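Local coordinates for protein Exo beta-1,2-glucooligosaccharide sophorohydrolase (non-reducing end) (Parabacteroides distasonis ATCC 8503, PDB 5Z06) that hydrolyses linear beta-1,2-glucan and beta-1,2-glucooligosaccharides from the non-reducing end, releasing the disaccharide sophorose, at residues A[217-223]-A[258-264]; A[200-204]-A[634-638]; A[311-315]-A[661-665]; A[501-507]-A[528-533]. All coordinates share one frame; numbering follows the deposited sequence.

How the interactions relate
Following the chain from the N terminus, interaction 2 opens first, at 200-204, and closes only at 634-638, tying the turn between strands 194-200 and 204-210 to helix 624-636 of the helical domain. Within that span, interaction 1 opens and closes, pairing two neighbouring strands, 219-225 and 254-262, of a four-stranded sheet. Interaction 3 starts later, at 311-315, and ends at 661-665, beyond the close of interaction 2, so the two long loops cross. Interaction 4, a short helix-to-turn closure in the glycoamylase-like region, falls within both. Interactions 1 and 4 are about 48 Å apart between centres, on opposite sides of the chain's centre.

Interaction 1: A[217-223]-A[258-264]; sequences IKYYRIY and KVTAVDY
A classic beta bulge, with Lys-218 and Tyr-219 set opposite the single residue Val-262, opens this antiparallel pairing. Strands 219-225 and 254-262 are the inner two of a four-stranded sheet, consistent with a fibronectin type III-like sandwich. At the bulge Val-262 O accepts twice, from Lys-218 N at 2.7 Å and from Tyr-219 N at 3.3 Å; regular pairing then runs on to Tyr-223 and Lys-258. On the face carrying Tyr-219, Arg-221 and Tyr-223, Val-262 is touched by both Tyr-219 and Arg-221. The Tyr-219 ring, set between its own backbone N and carbonyl carbon (chi1 43°), lies beside the valine, with CE1 3.6 Å from Val-262 CG1. Val-262 CG2 sits over the rim of one guanidinium face of Arg-221, 3.7 Å above its plane. Farther along, Tyr-223 presents its edge to Thr-260, with CE1 3.6 Å from OG1 in the plane of the ring. Glu-268 draws this row together, taking a salt bridge from Arg-221 and hydrogen bonds with Tyr-223 OH and Thr-260 OG1. On the reverse face Ile-222 and Val-259 lie side by side, both resting on strand 204-210. At the bulge itself, Lys-218 runs across Tyr-264 at about a right angle while its NZ pairs with Glu-178, and its CG stands 3.8 Å from the Tyr-264 ring centroid, 4° off the ring normal, in a CH-pi contact.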
loop_
_atom_site.group_PDB
_atom_site.type_symbol
_atom_site.label_atom_id
_atom_site.label_comp_id
_atom_site.label_asym_id
_atom_site.label_seq_id
_atom_site.Cartn_x
_atom_site.Cartn_y
_atom_site.Cartn_z
ATOM N N ILE A 217 1.090 10.926 21.423
ATOM C CA ILE A 217 0.623 9.686 22.027
ATOM C C ILE A 217 1.210 8.462 21.317
ATOM O O ILE A 217 1.667 8.537 20.159
ATOM C CB ILE A 217 -0.917 9.603 22.072
ATOM C CG1 ILE A 217 -1.539 9.574 20.676
ATOM C CG2 ILE A 217 -1.487 10.770 22.869
ATOM C CD1 ILE A 217 -2.833 8.808 20.637
ATOM N N LYS A 218 1.176 7.332 22.018
ATOM C CA LYS A 218 1.773 6.102 21.499
ATOM C C LYS A 218 0.813 5.449 20.497
ATOM O O LYS A 218 1.179 5.118 19.376
ATOM C CB LYS A 218 2.097 5.149 22.648
ATOM C CG LYS A 218 3.047 4.023 22.279
ATOM C CD LYS A 218 3.136 3.002 23.400
ATOM C CE LYS A 218 4.042 1.837 23.053
ATOM N NZ LYS A 218 5.458 2.237 22.947
ATOM N N TYR A 219 -0.418 5.261 20.934
ATOM C CA TYR A 219 -1.427 4.640 20.109
ATOM C C TYR A 219 -2.772 4.871 20.717
ATOM O O TYR A 219 -2.884 5.344 21.847
ATOM C CB TYR A 219 -1.175 3.137 19.905
ATOM C CG TYR A 219 -0.743 2.288 21.105
ATOM C CD1 TYR A 219 -1.554 2.131 22.228
ATOM C CD2 TYR A 219 0.440 1.548 21.052
ATOM C CE1 TYR A 219 -1.162 1.322 23.286
ATOM C CE2 TYR A 219 0.834 0.736 22.099
ATOM C CZ TYR A 219 0.029 0.621 23.209
ATOM O OH TYR A 219 0.428 -0.196 24.231
ATOM N N TYR A 220 -3.789 4.582 19.932
ATOM C CA TYR A 220 -5.144 4.510 20.427
ATOM C C TYR A 220 -5.414 3.057 20.758
ATOM O O TYR A 220 -4.999 2.177 20.013
ATOM C CB TYR A 220 -6.109 5.008 19.369
ATOM C CG TYR A 220 -5.923 6.467 19.073
ATOM C CD1 TYR A 220 -6.482 7.437 19.907
ATOM C CD2 TYR A 220 -5.176 6.882 17.973
ATOM C CE1 TYR A 220 -6.314 8.786 19.644
ATOM C CE2 TYR A 220 -4.996 8.226 17.696
ATOM C CZ TYR A 220 -5.568 9.179 18.526
ATOM O OH TYR A 220 -5.378 10.512 18.236
ATOM N N ARG A 221 -6.061 2.807 21.885
ATOM C CA ARG A 221 -6.508 1.480 22.222
ATOM C C ARG A 221 -7.974 1.455 21.931
ATOM O O ARG A 221 -8.704 2.348 22.393
ATOM C CB ARG A 221 -6.296 1.176 23.703
ATOM C CG ARG A 221 -5.213 0.155 23.978
ATOM C CD ARG A 221 -5.063 -0.119 25.469
ATOM N NE ARG A 221 -3.670 -0.434 25.787
ATOM C CZ ARG A 221 -3.042 -0.127 26.926
ATOM N NH1 ARG A 221 -3.668 0.518 27.918
ATOM N NH2 ARG A 221 -1.759 -0.469 27.074
ATOM N N ILE A 222 -8.413 0.413 21.221
ATOM C CA ILE A 222 -9.824 0.263 20.890
ATOM C C ILE A 222 -10.404 -0.849 21.757
ATOM O O ILE A 222 -9.823 -1.934 21.847
ATOM C CB ILE A 222 -10.064 -0.045 19.391
ATOM C CG1 ILE A 222 -9.539 1.104 18.515
ATOM C CG2 ILE A 222 -11.554 -0.277 19.112
ATOM C CD1 ILE A 222 -8.091 0.963 18.118
ATOM N N TYR A 223 -11.551 -0.545 22.365
ATOM C CA TYR A 223 -12.301 -1.485 23.217
ATOM C C TYR A 223 -13.617 -1.836 22.573
ATOM O O TYR A 223 -14.280 -0.991 21.999
ATOM C CB TYR A 223 -12.587 -0.882 24.596
ATOM C CG TYR A 223 -11.342 -0.713 25.421
ATOM C CD1 TYR A 223 -10.565 0.431 25.285
ATOM C CD2 TYR A 223 -10.917 -1.711 26.306
ATOM C CE1 TYR A 223 -9.406 0.593 26.013
ATOM C CE2 TYR A 223 -9.757 -1.556 27.047
ATOM C CZ TYR A 223 -9.008 -0.397 26.897
ATOM O OH TYR A 223 -7.852 -0.223 27.607
ATOM N N LYS A 258 -15.323 1.771 22.034
ATOM C CA LYS A 258 -14.858 2.773 22.942
ATOM C C LYS A 258 -13.381 2.869 22.642
ATOM O O LYS A 258 -12.701 1.842 22.508
ATOM C CB LYS A 258 -15.059 2.253 24.354
ATOM C CG LYS A 258 -15.495 3.255 25.388
ATOM C CD LYS A 258 -16.054 2.529 26.616
ATOM C CE LYS A 258 -15.071 1.480 27.138
ATOM N NZ LYS A 258 -15.374 1.047 28.524
ATOM N N VAL A 259 -12.873 4.086 22.546
ATOM C CA VAL A 259 -11.473 4.269 22.218
ATOM C C VAL A 259 -10.811 5.142 23.272
ATOM O O VAL A 259 -11.369 6.157 23.694
ATOM C CB VAL A 259 -11.347 4.892 20.825
ATOM C CG1 VAL A 259 -9.887 5.164 20.473
ATOM C CG2 VAL A 259 -11.994 3.971 19.800
ATOM N N THR A 260 -9.610 4.750 23.677
ATOM C CA THR A 260 -8.783 5.573 24.561
ATOM C C THR A 260 -7.494 5.935 23.834
ATOM O O THR A 260 -7.135 5.277 22.866
ATOM C CB THR A 260 -8.425 4.816 25.864
ATOM O OG1 THR A 260 -7.629 3.676 25.556
ATOM C CG2 THR A 260 -9.674 4.352 26.609
ATOM N N ALA A 261 -6.827 6.993 24.305
ATOM C CA ALA A 261 -5.465 7.349 23.884
ATOM C C ALA A 261 -4.468 6.899 24.940
ATOM O O ALA A 261 -4.683 7.091 26.132
ATOM C CB ALA A 261 -5.344 8.844 23.660
ATOM N N VAL A 262 -3.370 6.305 24.490
ATOM C CA VAL A 262 -2.341 5.766 25.363
ATOM C C VAL A 262 -1.055 6.512 25.043
ATOM O O VAL A 262 -0.688 6.621 23.879
ATOM C CB VAL A 262 -2.158 4.261 25.127
ATOM C CG1 VAL A 262 -1.074 3.670 26.020
ATOM C CG2 VAL A 262 -3.478 3.540 25.351
ATOM N N ASP A 263 -0.387 7.043 26.071
ATOM C CA ASP A 263 0.892 7.734 25.885
ATOM C C ASP A 263 2.027 6.732 25.978
ATOM O O ASP A 263 1.798 5.554 26.275
ATOM C CB ASP A 263 1.053 8.915 26.870
ATOM C CG ASP A 263 1.232 8.490 28.338
ATOM O OD1 ASP A 263 1.710 7.379 28.631
ATOM O OD2 ASP A 263 0.887 9.313 29.209
ATOM N N TYR A 264 3.249 7.187 25.737
ATOM C CA TYR A 264 4.407 6.294 25.772
ATOM C C TYR A 264 4.733 5.714 27.152
ATOM O O TYR A 264 5.375 4.664 27.246
ATOM C CB TYR A 264 5.635 6.963 25.154
ATOM C CG TYR A 264 5.619 6.878 23.651
ATOM C CD1 TYR A 264 4.761 7.671 22.897
ATOM C CD2 TYR A 264 6.437 5.972 22.983
ATOM C CE1 TYR A 264 4.746 7.584 21.516
ATOM C CE2 TYR A 264 6.428 5.873 21.610
ATOM C CZ TYR A 264 5.571 6.672 20.877
ATOM O OH TYR A 264 5.570 6.581 19.506
#

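Interaction 2: A[200-204]-A[634-638]; sequences AYERH and YYRNH
A salt-bridge network of Glu-202, Arg-203 and Arg-636 joins the turn between strands 194-200 and 204-210 to the end of helix 624-636. Arg-636 takes the carboxylate side-on: its NE lies 2.7 Å from Glu-202 OE1 and its NH2 2.9 Å from Glu-202 OE2, with the two flat groups only 11° from coplanar. Arg-203 NE reaches the same Glu-202 OE1 at 2.7 Å through the anti lone pair, so that oxygen serves two arginines, while OE2 also accepts from Met-282 N. Beside this network, Tyr-635 extends away from its backbone N (chi1 -175°) and drives its hydroxyl into the turn. Tyr-635 OH accepts from Arg-203 N at 2.9 Å and is hydrogen-bonded to His-204 ND1 at 2.5 Å, in the plane of the imidazole. Asp-206 OD2 is hydrogen-bonded to NE2, and with both nitrogens engaged the imidazole's rotation is restrained. The whole is an interdomain joint, built on a bidentate arginine-carboxylate pair of the side-on kind.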
loop_
_atom_site.group_PDB
_atom_site.type_symbol
_atom_site.label_atom_id
_atom_site.label_comp_id
_atom_site.label_asym_id
_atom_site.label_seq_id
_atom_site.Cartn_x
_atom_site.Cartn_y
_atom_site.Cartn_z
ATOM N N ALA A 200 -21.364 0.071 10.271
ATOM C CA ALA A 200 -21.357 -1.357 10.030
ATOM C C ALA A 200 -21.511 -1.611 8.556
ATOM O O ALA A 200 -22.101 -0.832 7.823
ATOM C CB ALA A 200 -22.456 -2.063 10.800
ATOM N N TYR A 201 -20.928 -2.712 8.138
ATOM C CA TYR A 201 -21.137 -3.275 6.827
ATOM C C TYR A 201 -21.559 -4.719 7.092
ATOM O O TYR A 201 -22.271 -4.956 8.072
ATOM C CB TYR A 201 -19.858 -3.094 6.011
ATOM C CG TYR A 201 -19.589 -1.634 5.780
ATOM C CD1 TYR A 201 -18.930 -0.895 6.736
ATOM C CD2 TYR A 201 -20.039 -0.982 4.627
ATOM C CE1 TYR A 201 -18.686 0.444 6.554
ATOM C CE2 TYR A 201 -19.797 0.367 4.427
ATOM C CZ TYR A 201 -19.111 1.065 5.401
ATOM O OH TYR A 201 -18.847 2.401 5.292
ATOM N N GLU A 202 -21.140 -5.677 6.278
ATOM C CA GLU A 202 -21.599 -7.043 6.450
ATOM C C GLU A 202 -20.762 -7.844 7.430
ATOM O O GLU A 202 -21.288 -8.606 8.265
ATOM C CB GLU A 202 -21.633 -7.738 5.109
ATOM C CG GLU A 202 -22.219 -9.141 5.200
ATOM C CD GLU A 202 -22.202 -9.839 3.893
ATOM O OE1 GLU A 202 -21.438 -10.803 3.779
ATOM O OE2 GLU A 202 -22.935 -9.430 2.985
ATOM N N ARG A 203 -19.458 -7.702 7.304
ATOM C CA ARG A 203 -18.516 -8.481 8.095
ATOM C C ARG A 203 -17.682 -7.621 9.004
ATOM O O ARG A 203 -16.845 -8.140 9.763
ATOM C CB ARG A 203 -17.603 -9.255 7.159
ATOM C CG ARG A 203 -18.340 -10.059 6.113
ATOM C CD ARG A 203 -19.210 -11.100 6.757
ATOM N NE ARG A 203 -19.874 -11.897 5.740
ATOM C CZ ARG A 203 -20.176 -13.180 5.859
ATOM N NH1 ARG A 203 -19.881 -13.844 6.966
ATOM N NH2 ARG A 203 -20.789 -13.804 4.868
ATOM N N HIS A 204 -17.906 -6.312 8.971
ATOM C CA HIS A 204 -17.072 -5.448 9.756
ATOM C C HIS A 204 -17.767 -4.191 10.142
ATOM O O HIS A 204 -18.768 -3.832 9.539
ATOM C CB HIS A 204 -15.780 -5.126 9.022
ATOM C CG HIS A 204 -15.915 -4.008 8.062
ATOM N ND1 HIS A 204 -16.508 -4.162 6.833
ATOM C CD2 HIS A 204 -15.546 -2.708 8.156
ATOM C CE1 HIS A 204 -16.499 -2.998 6.210
ATOM N NE2 HIS A 204 -15.924 -2.102 6.990
ATOM N N TYR A 634 -12.285 -11.682 -1.231
ATOM C CA TYR A 634 -11.347 -10.868 -0.455
ATOM C C TYR A 634 -11.975 -10.320 0.824
ATOM O O TYR A 634 -11.357 -10.345 1.899
ATOM C CB TYR A 634 -10.822 -9.706 -1.305
ATOM C CG TYR A 634 -9.981 -10.093 -2.480
ATOM C CD1 TYR A 634 -9.360 -11.329 -2.557
ATOM C CD2 TYR A 634 -9.759 -9.184 -3.509
ATOM C CE1 TYR A 634 -8.586 -11.674 -3.644
ATOM C CE2 TYR A 634 -8.961 -9.503 -4.575
ATOM C CZ TYR A 634 -8.391 -10.760 -4.649
ATOM O OH TYR A 634 -7.610 -11.105 -5.709
ATOM N N TYR A 635 -13.198 -9.817 0.688
ATOM C CA TYR A 635 -13.927 -9.299 1.812
ATOM C C TYR A 635 -14.436 -10.403 2.729
ATOM O O TYR A 635 -14.078 -10.433 3.903
ATOM C CB TYR A 635 -15.074 -8.436 1.346
ATOM C CG TYR A 635 -15.791 -7.786 2.475
ATOM C CD1 TYR A 635 -15.147 -6.860 3.296
ATOM C CD2 TYR A 635 -17.111 -8.105 2.761
ATOM C CE1 TYR A 635 -15.812 -6.270 4.364
ATOM C CE2 TYR A 635 -17.767 -7.529 3.832
ATOM C CZ TYR A 635 -17.116 -6.610 4.628
ATOM O OH TYR A 635 -17.794 -6.036 5.679
ATOM N N ARG A 636 -15.274 -11.297 2.209
ATOM C CA ARG A 636 -15.982 -12.220 3.089
ATOM C C ARG A 636 -15.111 -13.311 3.625
ATOM O O ARG A 636 -15.309 -13.691 4.745
ATOM C CB ARG A 636 -17.184 -12.853 2.423
ATOM C CG ARG A 636 -18.341 -11.894 2.297
ATOM C CD ARG A 636 -19.409 -12.486 1.414
ATOM N NE ARG A 636 -20.540 -11.572 1.367
ATOM C CZ ARG A 636 -21.261 -11.283 0.292
ATOM N NH1 ARG A 636 -20.994 -11.832 -0.870
ATOM N NH2 ARG A 636 -22.255 -10.422 0.382
ATOM N N ASN A 637 -14.175 -13.819 2.825
ATOM C CA ASN A 637 -13.325 -14.941 3.249
ATOM C C ASN A 637 -12.012 -14.482 3.825
ATOM O O ASN A 637 -11.602 -15.005 4.858
ATOM C CB ASN A 637 -13.078 -15.916 2.107
ATOM C CG ASN A 637 -14.351 -16.535 1.614
ATOM O OD1 ASN A 637 -15.219 -16.902 2.419
ATOM N ND2 ASN A 637 -14.504 -16.624 0.295
ATOM N N HIS A 638 -11.365 -13.514 3.174
ATOM C CA HIS A 638 -10.069 -12.993 3.635
ATOM C C HIS A 638 -10.105 -11.705 4.420
ATOM O O HIS A 638 -9.066 -11.198 4.787
ATOM C CB HIS A 638 -9.120 -12.839 2.454
ATOM C CG HIS A 638 -8.964 -14.095 1.682
ATOM N ND1 HIS A 638 -8.848 -15.322 2.298
ATOM C CD2 HIS A 638 -8.973 -14.332 0.351
ATOM C CE1 HIS A 638 -8.766 -16.262 1.374
ATOM N NE2 HIS A 638 -8.832 -15.688 0.185
#

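Interaction 3: A[311-315]-A[661-665]; sequences RENIP and PLFMG
Asn-313 and Ile-314 pair with Met-664 and Phe-663 in a two-stranded antiparallel ribbon, a small example of distant sequence joined mainly through backbone. The tight part is the ladder itself. Ile-314 N binds Phe-663 O at 2.9 Å and Phe-663 N returns to Ile-314 O at 2.7 Å, while Gly-665 N adds a third bond to Glu-312 O at 2.9 Å, approaching from well above the carbonyl plane. Close packing continues around Met-664: Glu-312, just before the strand, runs alongside it, bringing Met-664 CE to 3.3 Å from Glu-312 OE2, an oxygen that is salt-bridged to Arg-76. Met-664 SD lies 3.8 Å from Asn-313 CB. The asparagine amide, with CG between the backbone N and carbonyl carbon (chi1 62°), sets Asn-313 ND2 3.6 Å from Leu-662 CD2 and hydrogen-bonds to Arg-76 O. Pro-315, after a cis peptide bond, brings Pro-315 CD to 3.3 Å from Pro-661 O.

The other face is looser. Ile-314 and Phe-663 share it, yet their side chains do not touch each other. Pro-661 is partly exposed and close to a bound glycerol, and the partly exposed Arg-311 turns its side chain away toward Asn-318. The ribbon lies near the centre of the chain: Glu-312 packs on strand 320-322, which leads into helix 323-338, and strand 663-664 runs straight into helix 665-680.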
loop_
_atom_site.group_PDB
_atom_site.type_symbol
_atom_site.label_atom_id
_atom_site.label_comp_id
_atom_site.label_asym_id
_atom_site.label_seq_id
_atom_site.Cartn_x
_atom_site.Cartn_y
_atom_site.Cartn_z
ATOM N N ARG A 311 -0.715 10.301 -0.567
ATOM C CA ARG A 311 0.519 9.798 -0.086
ATOM C C ARG A 311 0.952 8.582 -0.890
ATOM O O ARG A 311 0.130 7.846 -1.416
ATOM C CB ARG A 311 0.403 9.511 1.412
ATOM C CG ARG A 311 0.385 10.824 2.156
ATOM C CD ARG A 311 0.645 10.701 3.619
ATOM N NE ARG A 311 -0.608 10.751 4.319
ATOM C CZ ARG A 311 -0.991 11.642 5.233
ATOM N NH1 ARG A 311 -0.212 12.618 5.683
ATOM N NH2 ARG A 311 -2.197 11.498 5.735
ATOM N N GLU A 312 2.251 8.406 -1.015
ATOM C CA GLU A 312 2.780 7.231 -1.664
ATOM C C GLU A 312 2.203 5.978 -1.030
ATOM O O GLU A 312 1.789 5.061 -1.723
ATOM C CB GLU A 312 4.293 7.200 -1.560
ATOM C CG GLU A 312 4.958 5.900 -2.007
ATOM C CD GLU A 312 4.874 5.590 -3.484
ATOM O OE1 GLU A 312 4.033 6.172 -4.217
ATOM O OE2 GLU A 312 5.692 4.738 -3.924
ATOM N N ASN A 313 2.215 5.943 0.290
ATOM C CA ASN A 313 1.675 4.807 1.021
ATOM C C ASN A 313 1.448 5.202 2.464
ATOM O O ASN A 313 2.058 6.152 2.950
ATOM C CB ASN A 313 2.609 3.573 0.953
ATOM C CG ASN A 313 3.954 3.829 1.570
ATOM O OD1 ASN A 313 4.789 4.520 0.981
ATOM N ND2 ASN A 313 4.163 3.310 2.779
ATOM N N ILE A 314 0.579 4.439 3.119
ATOM C CA ILE A 314 0.264 4.584 4.544
ATOM C C ILE A 314 0.354 3.188 5.182
ATOM O O ILE A 314 -0.296 2.239 4.689
ATOM C CB ILE A 314 -1.141 5.199 4.737
ATOM C CG1 ILE A 314 -1.265 6.514 3.926
ATOM C CG2 ILE A 314 -1.452 5.423 6.215
ATOM C CD1 ILE A 314 -2.616 7.217 4.067
ATOM N N PRO A 315 1.161 3.027 6.233
ATOM C CA PRO A 315 2.002 4.068 6.794
ATOM C C PRO A 315 3.258 4.247 5.968
ATOM O O PRO A 315 3.937 3.267 5.641
ATOM C CB PRO A 315 2.355 3.524 8.165
ATOM C CG PRO A 315 2.348 2.030 7.993
ATOM C CD PRO A 315 1.270 1.764 6.995
ATOM N N PRO A 661 1.739 -4.593 5.180
ATOM C CA PRO A 661 1.445 -3.665 6.283
ATOM C C PRO A 661 0.951 -2.300 5.830
ATOM O O PRO A 661 0.775 -1.436 6.663
ATOM C CB PRO A 661 2.797 -3.528 6.982
ATOM C CG PRO A 661 3.808 -3.762 5.895
ATOM C CD PRO A 661 3.170 -4.613 4.834
ATOM N N LEU A 662 0.701 -2.097 4.534
ATOM C CA LEU A 662 0.404 -0.771 4.020
ATOM C C LEU A 662 -0.782 -0.755 3.077
ATOM O O LEU A 662 -1.231 -1.793 2.565
ATOM C CB LEU A 662 1.651 -0.150 3.330
ATOM C CG LEU A 662 2.426 -0.917 2.258
ATOM C CD1 LEU A 662 1.669 -1.014 0.946
ATOM C CD2 LEU A 662 3.733 -0.205 1.983
ATOM N N PHE A 663 -1.259 0.459 2.863
ATOM C CA PHE A 663 -2.106 0.787 1.760
ATOM C C PHE A 663 -1.295 1.656 0.835
ATOM O O PHE A 663 -0.570 2.568 1.274
ATOM C CB PHE A 663 -3.314 1.549 2.258
ATOM C CG PHE A 663 -4.096 0.787 3.256
ATOM C CD1 PHE A 663 -5.021 -0.147 2.844
ATOM C CD2 PHE A 663 -3.859 0.964 4.612
ATOM C CE1 PHE A 663 -5.722 -0.887 3.771
ATOM C CE2 PHE A 663 -4.567 0.241 5.542
ATOM C CZ PHE A 663 -5.497 -0.691 5.126
ATOM N N MET A 664 -1.466 1.422 -0.447
ATOM C CA MET A 664 -0.603 2.027 -1.449
ATOM C C MET A 664 -1.435 3.015 -2.243
ATOM O O MET A 664 -2.509 2.678 -2.697
ATOM C CB MET A 664 -0.068 0.927 -2.345
ATOM C CG MET A 664 1.113 1.325 -3.177
ATOM S SD MET A 664 2.622 1.469 -2.220
ATOM C CE MET A 664 3.613 2.174 -3.537
ATOM N N GLY A 665 -0.923 4.237 -2.391
ATOM C CA GLY A 665 -1.588 5.296 -3.165
ATOM C C GLY A 665 -1.912 4.874 -4.579
ATOM O O GLY A 665 -2.986 5.207 -5.104
#

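Interaction 4: A[501-507]-A[528-533]; sequences RADWGRV and VSNGGP
Two first torsions bring Trp-504 and Val-528 together: the indole is held between its own backbone N and carbonyl carbon (chi1 74°), which swings its benzo ring toward the loop, and the valine turns CG1 away from its backbone N (chi1 171°), beneath that ring. The side chains come from opposite directions. Val-528 CG1 lies over one face of the Trp-504 indole, 3.7 Å from the centroid of the six-membered ring and 23° off its normal, a CH-pi contact. Gly-532 meets the same ring at its edge, Gly-532 CA lying 3.9 Å from Trp-504 CH2. The other methyl, Val-528 CG2, rests 3.7 Å from Arg-501 CG, on an arginine whose guanidinium is held by carbonyls that include Gly-462 O.

Where the helix ends, Val-507 CG2 crowds Ser-529 CB at 3.4 Å, tighter than usual for two carbons. The polar link here is indirect: a water donates to Gly-505 O at 2.7 Å and accepts from Ser-529 OG at 2.6 Å. Arg-506, the first residue past the helix, has positive phi and turns the chain toward Val-507. The arrangement is that of a helix C terminus, on helix 495-505, set against a type II' beta turn from Val-528 to Gly-531, part of the helical domain, which is consistent with the (alpha/alpha)6 barrel of this family.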
loop_
_atom_site.group_PDB
_atom_site.type_symbol
_atom_site.label_atom_id
_atom_site.label_comp_id
_atom_site.label_asym_id
_atom_site.label_seq_id
_atom_site.Cartn_x
_atom_site.Cartn_y
_atom_site.Cartn_z
ATOM N N ARG A 501 11.358 -4.617 -24.588
ATOM C CA ARG A 501 10.229 -5.462 -24.259
ATOM C C ARG A 501 10.659 -6.827 -23.786
ATOM O O ARG A 501 10.228 -7.280 -22.716
ATOM C CB ARG A 501 9.304 -5.589 -25.440
ATOM C CG ARG A 501 8.578 -4.281 -25.728
ATOM C CD ARG A 501 7.901 -4.364 -27.060
ATOM N NE ARG A 501 7.357 -3.076 -27.472
ATOM C CZ ARG A 501 7.584 -2.437 -28.621
ATOM N NH1 ARG A 501 8.351 -2.951 -29.580
ATOM N NH2 ARG A 501 6.999 -1.252 -28.814
ATOM N N ALA A 502 11.540 -7.462 -24.557
ATOM C CA ALA A 502 12.013 -8.786 -24.205
ATOM C C ALA A 502 12.808 -8.733 -22.907
ATOM O O ALA A 502 12.691 -9.647 -22.106
ATOM C CB ALA A 502 12.818 -9.426 -25.349
ATOM N N ASP A 503 13.553 -7.645 -22.668
ATOM C CA ASP A 503 14.343 -7.498 -21.443
ATOM C C ASP A 503 13.514 -7.562 -20.168
ATOM O O ASP A 503 13.922 -8.226 -19.210
ATOM C CB ASP A 503 15.152 -6.194 -21.434
ATOM C CG ASP A 503 16.375 -6.230 -22.363
ATOM O OD1 ASP A 503 16.694 -7.296 -22.958
ATOM O OD2 ASP A 503 17.029 -5.163 -22.509
ATOM N N TRP A 504 12.383 -6.856 -20.112
ATOM C CA TRP A 504 11.568 -6.937 -18.913
ATOM C C TRP A 504 10.651 -8.138 -18.965
ATOM O O TRP A 504 10.482 -8.807 -17.966
ATOM C CB TRP A 504 10.814 -5.631 -18.617
ATOM C CG TRP A 504 9.617 -5.265 -19.473
ATOM C CD1 TRP A 504 9.582 -4.346 -20.496
ATOM C CD2 TRP A 504 8.282 -5.744 -19.323
ATOM N NE1 TRP A 504 8.311 -4.227 -20.982
ATOM C CE2 TRP A 504 7.490 -5.071 -20.280
ATOM C CE3 TRP A 504 7.673 -6.681 -18.466
ATOM C CZ2 TRP A 504 6.131 -5.301 -20.410
ATOM C CZ3 TRP A 504 6.323 -6.916 -18.596
ATOM C CH2 TRP A 504 5.563 -6.244 -19.576
ATOM N N GLY A 505 10.101 -8.422 -20.141
ATOM C CA GLY A 505 9.151 -9.495 -20.325
ATOM C C GLY A 505 9.751 -10.866 -20.139
ATOM O O GLY A 505 9.051 -11.801 -19.744
ATOM N N ARG A 506 11.046 -10.990 -20.444
ATOM C CA ARG A 506 11.768 -12.290 -20.384
ATOM C C ARG A 506 11.211 -13.305 -21.385
ATOM O O ARG A 506 11.397 -14.491 -21.225
ATOM C CB ARG A 506 11.741 -12.886 -18.949
ATOM C CG ARG A 506 11.992 -11.894 -17.816
ATOM C CD ARG A 506 13.275 -11.095 -18.008
ATOM N NE ARG A 506 14.478 -11.931 -18.174
ATOM C CZ ARG A 506 15.611 -11.574 -18.810
ATOM N NH1 ARG A 506 15.731 -10.381 -19.393
ATOM N NH2 ARG A 506 16.645 -12.423 -18.881
ATOM N N VAL A 507 10.495 -12.807 -22.391
ATOM C CA VAL A 507 9.940 -13.612 -23.459
ATOM C C VAL A 507 10.036 -12.755 -24.690
ATOM O O VAL A 507 10.267 -11.539 -24.617
ATOM C CB VAL A 507 8.470 -14.048 -23.249
ATOM C CG1 VAL A 507 8.341 -15.029 -22.074
ATOM C CG2 VAL A 507 7.544 -12.853 -23.073
ATOM N N VAL A 528 3.240 -7.201 -24.256
ATOM C CA VAL A 528 4.443 -7.930 -23.933
ATOM C C VAL A 528 4.000 -9.144 -23.157
ATOM O O VAL A 528 3.131 -9.055 -22.275
ATOM C CB VAL A 528 5.368 -7.103 -23.042
ATOM C CG1 VAL A 528 6.530 -7.952 -22.522
ATOM C CG2 VAL A 528 5.893 -5.899 -23.816
ATOM N N SER A 529 4.606 -10.279 -23.479
ATOM C CA SER A 529 4.330 -11.513 -22.771
ATOM C C SER A 529 2.826 -11.752 -22.799
ATOM O O SER A 529 2.212 -11.520 -23.855
ATOM C CB SER A 529 4.933 -11.450 -21.369
ATOM O OG SER A 529 4.905 -12.725 -20.786
ATOM N N ASN A 530 2.216 -12.203 -21.696
ATOM C CA ASN A 530 0.766 -12.368 -21.664
ATOM C C ASN A 530 0.025 -11.187 -21.050
ATOM O O ASN A 530 -1.130 -11.327 -20.668
ATOM C CB ASN A 530 0.339 -13.725 -21.064
ATOM C CG ASN A 530 0.712 -13.894 -19.608
ATOM O OD1 ASN A 530 1.315 -13.020 -18.992
ATOM N ND2 ASN A 530 0.340 -15.037 -19.050
ATOM N N GLY A 531 0.680 -10.021 -21.009
ATOM C CA GLY A 531 0.041 -8.759 -20.631
ATOM C C GLY A 531 0.806 -7.923 -19.621
ATOM O O GLY A 531 0.541 -6.728 -19.474
ATOM N N GLY A 532 1.747 -8.555 -18.916
ATOM C CA GLY A 532 2.507 -7.890 -17.902
ATOM C C GLY A 532 1.691 -7.808 -16.620
ATOM O O GLY A 532 0.624 -8.428 -16.501
ATOM N N PRO A 533 2.203 -7.054 -15.635
ATOM C CA PRO A 533 1.412 -6.809 -14.448
ATOM C C PRO A 533 0.074 -6.252 -14.850
ATOM O O PRO A 533 -0.011 -5.431 -15.776
ATOM C CB PRO A 533 2.212 -5.758 -13.691
ATOM C CG PRO A 533 3.598 -5.830 -14.245
ATOM C CD PRO A 533 3.445 -6.274 -15.656
HETATM O O HOH W 1 6.541 -12.286 -18.785
#